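PDB 5J7O: major capsid protein from Faustovirus, which probably builds the capsid of this large DNA virus, as a double jelly-roll subunit that associates in threes. Local coordinates for residues N173-R184 with N331-N339; Y448-N456 with D467-T475. All coordinates share one frame; numbering follows the deposited sequence.

Interaction 1: residues N173-R184 with N331-N339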
loop_
_atom_site.group_PDB
_atom_site.type_symbol
_atom_site.label_atom_id
_atom_site.label_comp_id
_atom_site.label_asym_id
_atom_site.label_seq_id
_atom_site.Cartn_x
_atom_site.Cartn_y
_atom_site.Cartn_z
ATOM N N ASN B 173 -0.360 -27.475 -20.574
ATOM C CA ASN B 173 -0.056 -26.117 -20.160
ATOM C C ASN B 173 -1.121 -25.597 -19.200
ATOM O O ASN B 173 -2.243 -26.106 -19.135
ATOM C CB ASN B 173 0.039 -25.193 -21.374
ATOM C CG ASN B 173 1.272 -25.457 -22.217
ATOM O OD1 ASN B 173 2.334 -25.798 -21.696
ATOM N ND2 ASN B 173 1.140 -25.291 -23.529
ATOM N N PHE B 174 -0.752 -24.569 -18.444
ATOM C CA PHE B 174 -1.703 -23.853 -17.613
ATOM C C PHE B 174 -2.300 -22.686 -18.395
ATOM O O PHE B 174 -1.840 -22.332 -19.484
ATOM C CB PHE B 174 -1.039 -23.355 -16.326
ATOM C CG PHE B 174 -0.795 -24.435 -15.304
ATOM C CD1 PHE B 174 -1.111 -25.758 -15.574
ATOM C CD2 PHE B 174 -0.261 -24.122 -14.065
ATOM C CE1 PHE B 174 -0.888 -26.747 -14.632
ATOM C CE2 PHE B 174 -0.037 -25.105 -13.119
ATOM C CZ PHE B 174 -0.352 -26.420 -13.403
ATOM N N VAL B 175 -3.344 -22.087 -17.831
ATOM C CA VAL B 175 -4.006 -20.949 -18.452
ATOM C C VAL B 175 -3.989 -19.776 -17.488
ATOM O O VAL B 175 -3.981 -19.940 -16.262
ATOM C CB VAL B 175 -5.450 -21.277 -18.891
ATOM C CG1 VAL B 175 -5.439 -22.205 -20.096
ATOM C CG2 VAL B 175 -6.227 -21.898 -17.747
ATOM N N ARG B 176 -3.969 -18.577 -18.059
ATOM C CA ARG B 176 -3.980 -17.343 -17.295
ATOM C C ARG B 176 -4.773 -16.311 -18.075
ATOM O O ARG B 176 -4.885 -16.393 -19.302
ATOM C CB ARG B 176 -2.564 -16.821 -17.040
ATOM C CG ARG B 176 -2.181 -15.647 -17.922
ATOM C CD ARG B 176 -0.678 -15.463 -17.972
ATOM N NE ARG B 176 -0.095 -15.177 -16.662
ATOM C CZ ARG B 176 1.188 -15.361 -16.358
ATOM N NH1 ARG B 176 2.028 -15.848 -17.264
ATOM N NH2 ARG B 176 1.634 -15.065 -15.146
ATOM N N TYR B 177 -5.321 -15.338 -17.358
ATOM C CA TYR B 177 -5.927 -14.174 -17.982
ATOM C C TYR B 177 -4.917 -13.037 -18.075
ATOM O O TYR B 177 -3.993 -12.928 -17.264
ATOM C CB TYR B 177 -7.165 -13.714 -17.204
ATOM C CG TYR B 177 -8.408 -14.510 -17.527
ATOM C CD1 TYR B 177 -8.736 -15.650 -16.802
ATOM C CD2 TYR B 177 -9.244 -14.133 -18.569
ATOM C CE1 TYR B 177 -9.871 -16.388 -17.104
ATOM C CE2 TYR B 177 -10.379 -14.863 -18.878
ATOM C CZ TYR B 177 -10.687 -15.988 -18.142
ATOM O OH TYR B 177 -11.815 -16.714 -18.450
ATOM N N CYS B 178 -5.095 -12.192 -19.085
ATOM C CA CYS B 178 -4.303 -10.977 -19.160
ATOM C C CYS B 178 -4.630 -10.076 -17.973
ATOM O O CYS B 178 -5.663 -10.222 -17.314
ATOM C CB CYS B 178 -4.568 -10.248 -20.471
ATOM S SG CYS B 178 -6.201 -9.486 -20.580
ATOM N N GLU B 179 -3.713 -9.162 -17.671
ATOM C CA GLU B 179 -3.954 -8.226 -16.583
ATOM C C GLU B 179 -5.096 -7.291 -16.950
ATOM O O GLU B 179 -5.210 -6.837 -18.093
ATOM C CB GLU B 179 -2.690 -7.434 -16.260
ATOM C CG GLU B 179 -1.659 -8.235 -15.485
ATOM C CD GLU B 179 -0.564 -7.370 -14.902
ATOM O OE1 GLU B 179 -0.223 -6.343 -15.524
ATOM O OE2 GLU B 179 -0.050 -7.714 -13.817
ATOM N N TYR B 180 -5.955 -7.028 -15.970
ATOM C CA TYR B 180 -7.152 -6.217 -16.150
ATOM C C TYR B 180 -8.008 -6.724 -17.314
ATOM O O TYR B 180 -8.245 -5.996 -18.283
ATOM C CB TYR B 180 -6.781 -4.754 -16.340
ATOM C CG TYR B 180 -5.950 -4.238 -15.189
ATOM C CD1 TYR B 180 -6.540 -3.927 -13.974
ATOM C CD2 TYR B 180 -4.574 -4.089 -15.307
ATOM C CE1 TYR B 180 -5.792 -3.467 -12.911
ATOM C CE2 TYR B 180 -3.815 -3.629 -14.247
ATOM C CZ TYR B 180 -4.431 -3.319 -13.051
ATOM O OH TYR B 180 -3.686 -2.860 -11.991
ATOM N N PRO B 181 -8.496 -7.970 -17.243
ATOM C CA PRO B 181 -9.263 -8.513 -18.375
ATOM C C PRO B 181 -10.527 -7.729 -18.665
ATOM O O PRO B 181 -10.911 -7.591 -19.832
ATOM C CB PRO B 181 -9.579 -9.952 -17.934
ATOM C CG PRO B 181 -8.701 -10.219 -16.742
ATOM C CD PRO B 181 -8.465 -8.895 -16.100
ATOM N N GLY B 182 -11.180 -7.202 -17.630
ATOM C CA GLY B 182 -12.391 -6.435 -17.856
ATOM C C GLY B 182 -12.139 -5.155 -18.621
ATOM O O GLY B 182 -13.044 -4.620 -19.263
ATOM N N LEU B 183 -10.905 -4.650 -18.575
ATOM C CA LEU B 183 -10.596 -3.433 -19.314
ATOM C C LEU B 183 -10.294 -3.728 -20.776
ATOM O O LEU B 183 -10.686 -2.955 -21.656
ATOM C CB LEU B 183 -9.424 -2.702 -18.661
ATOM C CG LEU B 183 -9.667 -2.197 -17.240
ATOM C CD1 LEU B 183 -8.514 -1.326 -16.779
ATOM C CD2 LEU B 183 -10.984 -1.441 -17.156
ATOM N N ARG B 184 -9.602 -4.836 -21.059
ATOM C CA ARG B 184 -9.302 -5.171 -22.445
ATOM C C ARG B 184 -10.484 -5.822 -23.146
ATOM O O ARG B 184 -10.606 -5.712 -24.371
ATOM C CB ARG B 184 -8.090 -6.102 -22.527
ATOM C CG ARG B 184 -7.380 -6.027 -23.867
ATOM C CD ARG B 184 -6.231 -7.012 -23.982
ATOM N NE ARG B 184 -5.377 -6.677 -25.118
ATOM C CZ ARG B 184 -4.420 -7.461 -25.600
ATOM N NH1 ARG B 184 -4.189 -8.645 -25.051
ATOM N NH2 ARG B 184 -3.697 -7.064 -26.638
ATOM N N ASN B 331 -6.635 -12.533 -27.100
ATOM C CA ASN B 331 -6.058 -11.373 -26.431
ATOM C C ASN B 331 -6.458 -11.279 -24.965
ATOM O O ASN B 331 -6.008 -10.362 -24.271
ATOM C CB ASN B 331 -6.462 -10.085 -27.156
ATOM C CG ASN B 331 -5.772 -9.929 -28.495
ATOM O OD1 ASN B 331 -4.648 -10.394 -28.684
ATOM N ND2 ASN B 331 -6.441 -9.267 -29.432
ATOM N N ILE B 332 -7.285 -12.201 -24.478
ATOM C CA ILE B 332 -7.773 -12.177 -23.109
ATOM C C ILE B 332 -7.239 -13.354 -22.300
ATOM O O ILE B 332 -6.842 -13.188 -21.145
ATOM C CB ILE B 332 -9.318 -12.151 -23.087
ATOM C CG1 ILE B 332 -9.841 -10.914 -23.819
ATOM C CG2 ILE B 332 -9.840 -12.200 -21.658
ATOM C CD1 ILE B 332 -9.342 -9.609 -23.244
ATOM N N LEU B 333 -7.213 -14.544 -22.894
ATOM C CA LEU B 333 -6.818 -15.772 -22.219
ATOM C C LEU B 333 -5.549 -16.303 -22.868
ATOM O O LEU B 333 -5.449 -16.342 -24.099
ATOM C CB LEU B 333 -7.940 -16.808 -22.301
ATOM C CG LEU B 333 -7.798 -18.108 -21.514
ATOM C CD1 LEU B 333 -7.926 -17.848 -20.022
ATOM C CD2 LEU B 333 -8.842 -19.102 -21.986
ATOM N N PHE B 334 -4.584 -16.714 -22.047
ATOM C CA PHE B 334 -3.264 -17.065 -22.545
ATOM C C PHE B 334 -2.771 -18.371 -21.943
ATOM O O PHE B 334 -3.101 -18.726 -20.808
ATOM C CB PHE B 334 -2.242 -15.961 -22.253
ATOM C CG PHE B 334 -2.504 -14.689 -22.996
ATOM C CD1 PHE B 334 -3.392 -13.752 -22.498
ATOM C CD2 PHE B 334 -1.862 -14.430 -24.196
ATOM C CE1 PHE B 334 -3.638 -12.580 -23.181
ATOM C CE2 PHE B 334 -2.104 -13.257 -24.884
ATOM C CZ PHE B 334 -2.993 -12.332 -24.376
ATOM N N THR B 335 -1.975 -19.080 -22.737
ATOM C CA THR B 335 -1.247 -20.249 -22.273
ATOM C C THR B 335 -0.040 -19.810 -21.453
ATOM O O THR B 335 0.592 -18.791 -21.748
ATOM C CB THR B 335 -0.804 -21.092 -23.474
ATOM O OG1 THR B 335 -1.947 -21.712 -24.076
ATOM C CG2 THR B 335 0.194 -22.159 -23.073
ATOM N N ALA B 336 0.261 -20.565 -20.405
ATOM C CA ALA B 336 1.434 -20.353 -19.575
ATOM C C ALA B 336 1.981 -21.712 -19.173
ATOM O O ALA B 336 1.244 -22.703 -19.158
ATOM C CB ALA B 336 1.103 -19.516 -18.332
ATOM N N PRO B 337 3.276 -21.797 -18.860
ATOM C CA PRO B 337 3.854 -23.091 -18.475
ATOM C C PRO B 337 3.148 -23.685 -17.267
ATOM O O PRO B 337 2.774 -22.977 -16.328
ATOM C CB PRO B 337 5.314 -22.748 -18.159
ATOM C CG PRO B 337 5.589 -21.521 -18.947
ATOM C CD PRO B 337 4.303 -20.745 -18.957
ATOM N N GLY B 338 2.963 -24.996 -17.302
ATOM C CA GLY B 338 2.305 -25.740 -16.244
ATOM C C GLY B 338 3.297 -26.428 -15.331
ATOM O O GLY B 338 4.347 -25.872 -14.989
ATOM N N ASN B 339 2.965 -27.655 -14.937
ATOM C CA ASN B 339 3.815 -28.438 -14.039
ATOM C C ASN B 339 4.881 -29.195 -14.836
ATOM O O ASN B 339 4.985 -30.421 -14.804
ATOM C CB ASN B 339 2.965 -29.389 -13.203
ATOM C CG ASN B 339 3.737 -29.998 -12.050
ATOM O OD1 ASN B 339 4.714 -29.424 -11.570
ATOM N ND2 ASN B 339 3.303 -31.169 -11.598
HETATM O O HOH W 1 3.438 -26.542 -19.247
#

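Interaction 2: residues Y448-N456 with D467-T475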
loop_
_atom_site.group_PDB
_atom_site.type_symbol
_atom_site.label_atom_id
_atom_site.label_comp_id
_atom_site.label_asym_id
_atom_site.label_seq_id
_atom_site.Cartn_x
_atom_site.Cartn_y
_atom_site.Cartn_z
ATOM N N TYR B 448 -5.176 12.610 -21.814
ATOM C CA TYR B 448 -4.301 11.510 -21.431
ATOM C C TYR B 448 -3.369 11.189 -22.594
ATOM O O TYR B 448 -3.816 11.075 -23.740
ATOM C CB TYR B 448 -5.111 10.272 -21.048
ATOM C CG TYR B 448 -6.206 10.500 -20.027
ATOM C CD1 TYR B 448 -7.536 10.582 -20.418
ATOM C CD2 TYR B 448 -5.914 10.612 -18.673
ATOM C CE1 TYR B 448 -8.544 10.779 -19.493
ATOM C CE2 TYR B 448 -6.917 10.812 -17.739
ATOM C CZ TYR B 448 -8.230 10.894 -18.155
ATOM O OH TYR B 448 -9.233 11.091 -17.234
ATOM N N LEU B 449 -2.076 11.043 -22.307
ATOM C CA LEU B 449 -1.075 10.868 -23.350
ATOM C C LEU B 449 -0.187 9.668 -23.051
ATOM O O LEU B 449 0.100 9.356 -21.891
ATOM C CB LEU B 449 -0.208 12.126 -23.509
ATOM C CG LEU B 449 0.816 12.107 -24.648
ATOM C CD1 LEU B 449 0.119 11.997 -25.997
ATOM C CD2 LEU B 449 1.718 13.330 -24.600
ATOM N N GLY B 450 0.247 9.004 -24.117
ATOM C CA GLY B 450 1.181 7.902 -24.002
ATOM C C GLY B 450 1.741 7.535 -25.357
ATOM O O GLY B 450 1.136 7.810 -26.398
ATOM N N LEU B 451 2.920 6.912 -25.327
ATOM C CA LEU B 451 3.596 6.412 -26.527
ATOM C C LEU B 451 3.878 4.933 -26.279
ATOM O O LEU B 451 4.940 4.568 -25.769
ATOM C CB LEU B 451 4.870 7.203 -26.819
ATOM C CG LEU B 451 5.590 6.920 -28.140
ATOM C CD1 LEU B 451 4.673 7.170 -29.326
ATOM C CD2 LEU B 451 6.853 7.758 -28.257
ATOM N N ARG B 452 2.917 4.085 -26.639
ATOM C CA ARG B 452 2.963 2.674 -26.283
ATOM C C ARG B 452 3.680 1.879 -27.367
ATOM O O ARG B 452 3.277 1.949 -28.536
ATOM C CB ARG B 452 1.558 2.132 -26.087
ATOM C CG ARG B 452 1.488 0.623 -25.945
ATOM C CD ARG B 452 0.259 0.074 -26.647
ATOM N NE ARG B 452 -0.851 -0.171 -25.733
ATOM C CZ ARG B 452 -2.083 -0.473 -26.128
ATOM N NH1 ARG B 452 -2.363 -0.555 -27.422
ATOM N NH2 ARG B 452 -3.034 -0.689 -25.232
ATOM N N PRO B 453 4.724 1.120 -27.034
ATOM C CA PRO B 453 5.394 0.302 -28.053
ATOM C C PRO B 453 4.439 -0.719 -28.649
ATOM O O PRO B 453 3.648 -1.347 -27.940
ATOM C CB PRO B 453 6.530 -0.375 -27.276
ATOM C CG PRO B 453 6.722 0.465 -26.053
ATOM C CD PRO B 453 5.364 0.997 -25.714
ATOM N N ALA B 454 4.520 -0.881 -29.973
ATOM C CA ALA B 454 3.624 -1.800 -30.667
ATOM C C ALA B 454 3.784 -3.231 -30.173
ATOM O O ALA B 454 2.825 -4.011 -30.208
ATOM C CB ALA B 454 3.865 -1.730 -32.175
ATOM N N ASN B 455 4.981 -3.592 -29.701
ATOM C CA ASN B 455 5.226 -4.958 -29.253
ATOM C C ASN B 455 4.460 -5.303 -27.982
ATOM O O ASN B 455 4.292 -6.490 -27.681
ATOM C CB ASN B 455 6.725 -5.176 -29.037
ATOM C CG ASN B 455 7.067 -6.624 -28.749
ATOM O OD1 ASN B 455 7.369 -6.989 -27.612
ATOM N ND2 ASN B 455 7.009 -7.461 -29.778
ATOM N N ASN B 456 3.986 -4.303 -27.236
ATOM C CA ASN B 456 3.237 -4.578 -26.016
ATOM C C ASN B 456 1.916 -5.287 -26.290
ATOM O O ASN B 456 1.386 -5.945 -25.388
ATOM C CB ASN B 456 2.984 -3.278 -25.252
ATOM C CG ASN B 456 4.260 -2.671 -24.701
ATOM O OD1 ASN B 456 5.359 -2.989 -25.156
ATOM N ND2 ASN B 456 4.119 -1.793 -23.714
ATOM N N ASP B 467 2.010 -6.628 -20.676
ATOM C CA ASP B 467 2.495 -5.368 -21.226
ATOM C C ASP B 467 1.438 -4.583 -21.992
ATOM O O ASP B 467 1.704 -3.434 -22.362
ATOM C CB ASP B 467 3.685 -5.619 -22.158
ATOM C CG ASP B 467 4.893 -6.172 -21.431
ATOM O OD1 ASP B 467 4.939 -6.074 -20.186
ATOM O OD2 ASP B 467 5.803 -6.698 -22.107
ATOM N N TRP B 468 0.255 -5.154 -22.235
ATOM C CA TRP B 468 -0.686 -4.520 -23.155
ATOM C C TRP B 468 -1.170 -3.167 -22.643
ATOM O O TRP B 468 -1.422 -2.259 -23.443
ATOM C CB TRP B 468 -1.873 -5.448 -23.422
ATOM C CG TRP B 468 -2.872 -5.506 -22.312
ATOM C CD1 TRP B 468 -2.877 -6.369 -21.256
ATOM C CD2 TRP B 468 -4.020 -4.666 -22.150
ATOM N NE1 TRP B 468 -3.957 -6.117 -20.445
ATOM C CE2 TRP B 468 -4.674 -5.075 -20.972
ATOM C CE3 TRP B 468 -4.557 -3.606 -22.886
ATOM C CZ2 TRP B 468 -5.836 -4.462 -20.513
ATOM C CZ3 TRP B 468 -5.711 -3.000 -22.430
ATOM C CH2 TRP B 468 -6.339 -3.430 -21.255
ATOM N N HIS B 469 -1.301 -3.004 -21.327
ATOM C CA HIS B 469 -1.751 -1.736 -20.768
ATOM C C HIS B 469 -0.604 -0.818 -20.360
ATOM O O HIS B 469 -0.852 0.342 -20.016
ATOM C CB HIS B 469 -2.672 -1.982 -19.564
ATOM C CG HIS B 469 -2.010 -2.693 -18.425
ATOM N ND1 HIS B 469 -1.309 -2.031 -17.440
ATOM C CD2 HIS B 469 -1.945 -4.009 -18.113
ATOM C CE1 HIS B 469 -0.841 -2.908 -16.571
ATOM N NE2 HIS B 469 -1.212 -4.115 -16.956
ATOM N N HIS B 470 0.636 -1.297 -20.404
ATOM C CA HIS B 470 1.772 -0.446 -20.082
ATOM C C HIS B 470 2.064 0.516 -21.227
ATOM O O HIS B 470 1.984 0.151 -22.403
ATOM C CB HIS B 470 3.003 -1.296 -19.786
ATOM C CG HIS B 470 2.969 -1.965 -18.447
ATOM N ND1 HIS B 470 3.528 -1.401 -17.321
ATOM C CD2 HIS B 470 2.450 -3.153 -18.055
ATOM C CE1 HIS B 470 3.355 -2.212 -16.292
ATOM N NE2 HIS B 470 2.703 -3.282 -16.711
ATOM N N LEU B 471 2.413 1.751 -20.874
ATOM C CA LEU B 471 2.711 2.789 -21.852
ATOM C C LEU B 471 4.207 2.979 -22.075
ATOM O O LEU B 471 4.606 3.945 -22.734
ATOM C CB LEU B 471 2.070 4.112 -21.428
ATOM C CG LEU B 471 0.548 4.087 -21.269
ATOM C CD1 LEU B 471 0.017 5.463 -20.892
ATOM C CD2 LEU B 471 -0.118 3.579 -22.541
ATOM N N THR B 472 5.039 2.090 -21.543
ATOM C CA THR B 472 6.480 2.119 -21.750
ATOM C C THR B 472 6.936 0.803 -22.368
ATOM O O THR B 472 6.145 -0.113 -22.605
ATOM C CB THR B 472 7.232 2.365 -20.437
ATOM O OG1 THR B 472 6.989 1.280 -19.532
ATOM C CG2 THR B 472 6.788 3.660 -19.798
ATOM N N SER B 473 8.237 0.721 -22.628
ATOM C CA SER B 473 8.871 -0.519 -23.049
ATOM C C SER B 473 9.353 -1.257 -21.808
ATOM O O SER B 473 10.116 -0.703 -21.009
ATOM C CB SER B 473 10.032 -0.241 -24.000
ATOM O OG SER B 473 10.614 -1.449 -24.458
ATOM N N VAL B 474 8.906 -2.498 -21.643
ATOM C CA VAL B 474 9.189 -3.288 -20.452
ATOM C C VAL B 474 10.126 -4.425 -20.828
ATOM O O VAL B 474 9.843 -5.193 -21.756
ATOM C CB VAL B 474 7.898 -3.830 -19.816
ATOM C CG1 VAL B 474 8.192 -4.417 -18.443
ATOM C CG2 VAL B 474 6.848 -2.733 -19.723
ATOM N N THR B 475 11.242 -4.526 -20.113
ATOM C CA THR B 475 12.139 -5.666 -20.198
ATOM C C THR B 475 12.060 -6.468 -18.905
ATOM O O THR B 475 11.604 -5.974 -17.870
ATOM C CB THR B 475 13.584 -5.226 -20.465
ATOM O OG1 THR B 475 13.897 -4.083 -19.660
ATOM C CG2 THR B 475 13.771 -4.879 -21.935
HETATM O O HOH W 2 4.351 6.880 -22.915
HETATM O O HOH W 3 7.339 -3.877 -23.139
#

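Interaction 1: residues N173-R184 with N331-N339
Strands 174-177 and 333-336 pair antiparallel at 141°, their axes approaching to 4.5 Å, with Phe174 opposite Ala336 and Arg176 opposite Phe334 as hydrogen-bonded pairs. Each of these two pairs makes both of its N-H...O bonds, and Cys178 N continues the ladder to Ile332 O (2.9 Å, 166° at the hydrogen). At the other end, beyond the Phe174-Ala336 pair, Gly338 CA sits 3.5 Å from the centroid of the Phe174 ring, a CH-pi contact over the face; the glycine leaves the ring room to lie that close. Leu333 CD1 lies over a face of the Tyr177 ring in a second CH-pi contact, while Ile332 CG2 meets that ring in plane at its edge, 3.7 Å from Tyr177 CD2. Arg184, its CG turned away from the backbone N (chi1 -156°) and its chain extended, slides past Ile332, lays a guanidinium face over Asn331 CB, and makes a weak bond from NH1 to Asn331 O; its NH2 bonds Gln464. A water donates to Asn173 OD1, which also bonds Ala378 N. The alternating side chains and paired rungs are those of a regular antiparallel ladder, here joining strand 333-336, outermost within this chain, to the central strand of a three-stranded sheet.

Interaction 2: residues Y448-N456 with D467-T475
The amide nitrogen of Asn456 is held by two backbone carbonyls. Asn456 ND2 donates to Thr472 O over 2.9 Å, with 164° at the hydrogen, and to His470 O over 3.2 Å in a more bent bond. Both oxygens lie near the plane of the amide, so the two bonds together restrict its rotation. They meet their acceptors differently: the nitrogen stands almost in line with the Thr472 C=O bond, but well above the carbonyl plane of His470. The side chain reaches this position with CG beside the backbone N and anti to the carbonyl carbon (chi1 -67°), which also brings CB to 3.2 Å from Asp467 O. At the other end of the amide, OD1 can accept from a water close to Val474 N, though this water has more acceptors in reach than protons to give.

A second bridging water joins strand 448-453 to the loop at Leu471, accepting from Leu451 N and donating to Leu471 O. It links the two backbones where Leu451 O and Leu471 O, both acceptors, come within 3.1 Å of each other; Thr523 OG1 hydrogen-bonds the first and, weakly, the second. Arg452 bends at chi2 and chi3, passing CG beside His470 O and bringing NH2 to 2.9 Å from Trp468 O. Leu471 adds apolar contacts, CD1 toward Gly450 CA and CD2 toward Arg452 CB. The Pro453 ring closely approaches a carbonyl, with CD 3.4 Å from Thr472 O. Helix 203-212 packs on both Leu471 and Arg452.

Nearly every polar link here ends on a main-chain atom of 467-475. The chemistry implies that across this contact the segment is gripped mainly through its backbone, while Trp468, His469 and Asp467 use polar side-chain atoms on partners elsewhere.

Interaction 1 closes along the chain before interaction 2 opens, and their centres lie about 18 Å apart, yet the two touch directly. Glu179 supplies both polar links, probably as hydrogen bonds: its backbone O to Trp468 NE1 and its carboxylate OE1 to His469 NE2, each 2.8 Å. The Trp468 ring also packs against Tyr180 O at the N-cap and Arg184 CB within helix 181-185. Helix 464-467, which ends on the first residue of 467-475, extends the junction by meeting Asn331 and Phe334 of interaction 1. Strands 170-177 and 333-336 share one sheet, 444-453 lies in a second and 473-490 in a third, so this junction joins sheets of the double jelly-roll subunit formed by segments far apart in sequence.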